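Local coordinates for protein hybrid kinase (PDB 6QRL) that is a hybrid histidine kinase, probably autophosphorylating from ATP, whose pseudo-receiver domain, the part described here, binds the second messenger cyclic di-GMP, at residues A[73-79]-A[93-99]. Residues are numbered along the deposited sequence; the frame is centred on the assembly and turned at random.
With C2E (9,9'-[(2R,3R,3aS,5S,7aR,9R,10R,10aS,12S,14aR)-3,5,10,12-tetrahydroxy-5,12-dioxidooctahydro-2H,7H-difuro[3,2-d:3',2'-j][1,3,7,9,2,8]tetraoxadiphosphacyclododecine-2,9-diyl]bis(2-amino-1,9-dihydro-6H-purin-6-one)), chain C.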
loop_
_atom_site.group_PDB
_atom_site.type_symbol
_atom_site.label_atom_id
_atom_site.label_comp_id
_atom_site.label_asym_id
_atom_site.label_seq_id
_atom_site.Cartn_x
_atom_site.Cartn_y
_atom_site.Cartn_z
ATOM N N SER A 73 -1.047 4.834 -2.703
ATOM C CA SER A 73 -1.449 3.486 -2.221
ATOM C C SER A 73 -1.402 2.469 -3.346
ATOM O O SER A 73 -1.757 2.806 -4.467
ATOM C CB SER A 73 -2.829 3.507 -1.621
ATOM O OG SER A 73 -2.896 4.411 -0.537
ATOM N N VAL A 74 -0.970 1.267 -3.001
ATOM C CA VAL A 74 -0.897 0.067 -3.871
ATOM C C VAL A 74 -1.700 -1.031 -3.175
ATOM O O VAL A 74 -1.422 -1.274 -1.992
ATOM C CB VAL A 74 0.564 -0.360 -4.050
ATOM C CG1 VAL A 74 0.684 -1.525 -4.995
ATOM C CG2 VAL A 74 1.435 0.795 -4.520
ATOM N N VAL A 75 -2.574 -1.723 -3.898
ATOM C CA VAL A 75 -3.425 -2.775 -3.295
ATOM C C VAL A 75 -2.759 -4.145 -3.511
ATOM O O VAL A 75 -2.273 -4.393 -4.638
ATOM C CB VAL A 75 -4.857 -2.710 -3.862
ATOM C CG1 VAL A 75 -4.878 -2.836 -5.380
ATOM C CG2 VAL A 75 -5.763 -3.763 -3.252
ATOM N N LEU A 76 -2.806 -5.021 -2.505
ATOM C CA LEU A 76 -2.335 -6.436 -2.601
ATOM C C LEU A 76 -3.524 -7.345 -2.943
ATOM O O LEU A 76 -4.480 -7.400 -2.151
ATOM C CB LEU A 76 -1.727 -6.867 -1.260
ATOM C CG LEU A 76 -0.292 -6.449 -0.953
ATOM C CD1 LEU A 76 0.080 -5.105 -1.534
ATOM C CD2 LEU A 76 0.028 -6.530 0.541
ATOM N N LEU A 77 -3.426 -8.100 -4.037
ATOM C CA LEU A 77 -4.518 -8.913 -4.624
ATOM C C LEU A 77 -4.061 -10.365 -4.754
ATOM O O LEU A 77 -2.864 -10.589 -5.016
ATOM C CB LEU A 77 -4.874 -8.364 -6.012
ATOM C CG LEU A 77 -5.434 -6.940 -6.050
ATOM C CD1 LEU A 77 -5.619 -6.465 -7.485
ATOM C CD2 LEU A 77 -6.761 -6.878 -5.330
ATOM N N THR A 78 -4.984 -11.318 -4.655
ATOM C CA THR A 78 -4.756 -12.690 -5.169
ATOM C C THR A 78 -4.902 -12.641 -6.688
ATOM O O THR A 78 -5.548 -11.732 -7.219
ATOM C CB THR A 78 -5.721 -13.696 -4.538
ATOM O OG1 THR A 78 -7.036 -13.413 -5.032
ATOM C CG2 THR A 78 -5.676 -13.651 -3.018
ATOM N N PRO A 79 -4.335 -13.617 -7.427
ATOM C CA PRO A 79 -4.566 -13.711 -8.867
ATOM C C PRO A 79 -6.048 -13.787 -9.240
ATOM O O PRO A 79 -6.422 -13.235 -10.271
ATOM C CB PRO A 79 -3.827 -15.001 -9.281
ATOM C CG PRO A 79 -2.810 -15.229 -8.189
ATOM C CD PRO A 79 -3.434 -14.669 -6.925
ATOM N N PHE A 93 -6.332 3.922 -6.323
ATOM C CA PHE A 93 -5.089 3.132 -6.145
ATOM C C PHE A 93 -4.120 3.385 -7.308
ATOM O O PHE A 93 -4.525 3.441 -8.464
ATOM C CB PHE A 93 -5.408 1.652 -6.009
ATOM C CG PHE A 93 -5.821 1.276 -4.612
ATOM C CD1 PHE A 93 -4.860 1.079 -3.626
ATOM C CD2 PHE A 93 -7.146 1.061 -4.302
ATOM C CE1 PHE A 93 -5.228 0.706 -2.343
ATOM C CE2 PHE A 93 -7.513 0.676 -3.021
ATOM C CZ PHE A 93 -6.557 0.512 -2.043
ATOM N N SER A 94 -2.846 3.518 -6.993
ATOM C CA SER A 94 -1.764 3.775 -7.974
ATOM C C SER A 94 -1.543 2.526 -8.837
ATOM O O SER A 94 -1.269 2.647 -10.024
ATOM C CB SER A 94 -0.501 4.132 -7.228
ATOM O OG SER A 94 0.616 4.224 -8.098
ATOM N N GLY A 95 -1.641 1.355 -8.229
ATOM C CA GLY A 95 -1.304 0.065 -8.849
ATOM C C GLY A 95 -1.626 -1.075 -7.898
ATOM O O GLY A 95 -2.235 -0.852 -6.827
ATOM N N TYR A 96 -1.267 -2.269 -8.310
ATOM C CA TYR A 96 -1.541 -3.520 -7.572
ATOM C C TYR A 96 -0.249 -4.343 -7.536
ATOM O O TYR A 96 0.662 -4.128 -8.367
ATOM C CB TYR A 96 -2.679 -4.294 -8.233
ATOM C CG TYR A 96 -2.340 -4.866 -9.582
ATOM C CD1 TYR A 96 -2.612 -4.167 -10.745
ATOM C CD2 TYR A 96 -1.714 -6.106 -9.683
ATOM C CE1 TYR A 96 -2.252 -4.673 -11.986
ATOM C CE2 TYR A 96 -1.379 -6.641 -10.912
ATOM C CZ TYR A 96 -1.664 -5.933 -12.069
ATOM O OH TYR A 96 -1.308 -6.468 -13.267
ATOM N N LEU A 97 -0.196 -5.256 -6.581
ATOM C CA LEU A 97 0.817 -6.316 -6.440
ATOM C C LEU A 97 0.050 -7.618 -6.245
ATOM O O LEU A 97 -0.963 -7.592 -5.505
ATOM C CB LEU A 97 1.676 -5.981 -5.220
ATOM C CG LEU A 97 2.627 -4.809 -5.419
ATOM C CD1 LEU A 97 3.258 -4.369 -4.107
ATOM C CD2 LEU A 97 3.681 -5.192 -6.441
ATOM N N ILE A 98 0.519 -8.696 -6.860
ATOM C CA ILE A 98 -0.085 -10.051 -6.764
ATOM C C ILE A 98 0.622 -10.802 -5.635
ATOM O O ILE A 98 1.860 -10.852 -5.639
ATOM C CB ILE A 98 0.029 -10.793 -8.109
ATOM C CG1 ILE A 98 -0.672 -10.045 -9.249
ATOM C CG2 ILE A 98 -0.463 -12.228 -7.969
ATOM C CD1 ILE A 98 -2.179 -9.891 -9.057
ATOM N N LYS A 99 -0.161 -11.340 -4.694
ATOM C CA LYS A 99 0.269 -12.224 -3.583
ATOM C C LYS A 99 0.469 -13.627 -4.144
ATOM O O LYS A 99 -0.405 -14.125 -4.837
ATOM C CB LYS A 99 -0.774 -12.218 -2.462
ATOM C CG LYS A 99 -0.785 -10.962 -1.610
ATOM C CD LYS A 99 -1.887 -10.948 -0.527
ATOM C CE LYS A 99 -3.301 -10.843 -1.072
ATOM N NZ LYS A 99 -4.280 -10.977 0.035
HETATM P P1 C2E C . 0.460 -9.001 -14.821
HETATM O O2P C2E C . 0.017 -8.787 -13.392
HETATM O O1P C2E C . -0.566 -9.084 -15.911
HETATM O "O5'" C2E C . 1.351 -7.718 -15.176
HETATM C "C5'" C2E C . 1.709 -7.495 -16.541
HETATM C "C4'" C2E C . 2.524 -6.238 -16.589
HETATM O "O4'" C2E C . 1.692 -5.110 -16.260
HETATM C "C3'" C2E C . 3.652 -6.172 -15.572
HETATM O "O3'" C2E C . 4.748 -6.911 -16.139
HETATM C "C2'" C2E C . 3.863 -4.650 -15.409
HETATM O "O2'" C2E C . 4.970 -4.186 -16.153
HETATM C "C1'" C2E C . 2.541 -4.043 -15.898
HETATM N N9 C2E C . 1.792 -3.260 -14.915
HETATM C C8 C2E C . 1.005 -2.170 -15.201
HETATM N N7 C2E C . 0.376 -1.701 -14.149
HETATM C C5 C2E C . 0.751 -2.543 -13.112
HETATM C C6 C2E C . 0.385 -2.524 -11.746
HETATM O O6 C2E C . -0.397 -1.766 -11.171
HETATM N N1 C2E C . 0.982 -3.566 -11.038
HETATM C C2 C2E C . 1.842 -4.501 -11.565
HETATM N N2 C2E C . 2.309 -5.429 -10.714
HETATM N N3 C2E C . 2.194 -4.524 -12.853
HETATM C C4 C2E C . 1.617 -3.519 -13.567
HETATM P P11 C2E C . 5.673 -7.713 -15.102
HETATM O O21 C2E C . 5.913 -6.766 -13.965
HETATM O O11 C2E C . 6.843 -8.272 -15.859
HETATM O O5A C2E C . 4.781 -8.957 -14.630
HETATM C C5A C2E C . 4.567 -10.111 -15.497
HETATM C C4A C2E C . 3.686 -11.106 -14.782
HETATM O O4A C2E C . 4.442 -11.744 -13.722
HETATM C C3A C2E C . 2.463 -10.534 -14.072
HETATM O O3A C2E C . 1.417 -10.293 -15.023
HETATM C C2A C2E C . 2.171 -11.628 -13.048
HETATM O O2A C2E C . 1.530 -12.796 -13.494
HETATM C C1A C2E C . 3.584 -12.040 -12.632
HETATM N N91 C2E C . 4.019 -11.287 -11.470
HETATM C C81 C2E C . 4.570 -10.032 -11.507
HETATM N N71 C2E C . 4.818 -9.538 -10.317
HETATM C C51 C2E C . 4.392 -10.534 -9.450
HETATM C C61 C2E C . 4.426 -10.562 -8.039
HETATM O O61 C2E C . 4.775 -9.655 -7.270
HETATM N N11 C2E C . 3.918 -11.770 -7.550
HETATM C C21 C2E C . 3.454 -12.814 -8.317
HETATM N N21 C2E C . 3.037 -13.894 -7.637
HETATM N N31 C2E C . 3.396 -12.781 -9.646
HETATM C C41 C2E C . 3.896 -11.625 -10.145
#
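Val75 lays its CB over one face of the Phe93 ring, 3.9 Å from the ring centroid and 16° off the normal, a CH-pi contact displaced toward the rim. Two residues on, Leu77 CD1 meets Tyr96 CB at 3.7 Å, the two side chains crossing at about a right angle. On the other face of the sheet Leu76 and Leu97 run alongside each other in the same direction, Leu76 CD1 against Leu97 CB, and Leu97 CG packs against Val74 CG1 (3.8 Å). Between these layers the strands pair in parallel: Val75 and Leu77 each give their N-H and carbonyl to segment 93-99, ending with the nearly straight bond from Lys99 N to Leu77 O (2.8 Å, 173°).

Strand 95-98 turns its outer edge to cyclic di-GMP. Tyr96 N donates to O6 of one guanine, and Tyr96 O accepts the N-H of N1, at 2.7 Å, and a longer, more bent bond from N2. With CG between the backbone N and the carbonyl carbon (chi1 69°), the Tyr96 ring folds back over that same base, whose N1 sits above its centre, while OH donates to phosphate oxygen O2P at 2.7 Å. One residue thus grips base and phosphate together. Lys99 runs its aliphatic chain past Leu76 and Leu77, and its NZ forms a salt bridge with Asp55, the predicted phosphorylation site.

The pair belongs to a beta-alpha-beta unit of the receiver fold: helix 85-91 covers the Val75, Leu77 and Tyr96 face, helix 103-111 the Val74 and Leu97 face, and strand 51-55 flanks strand 73-77 on its other side.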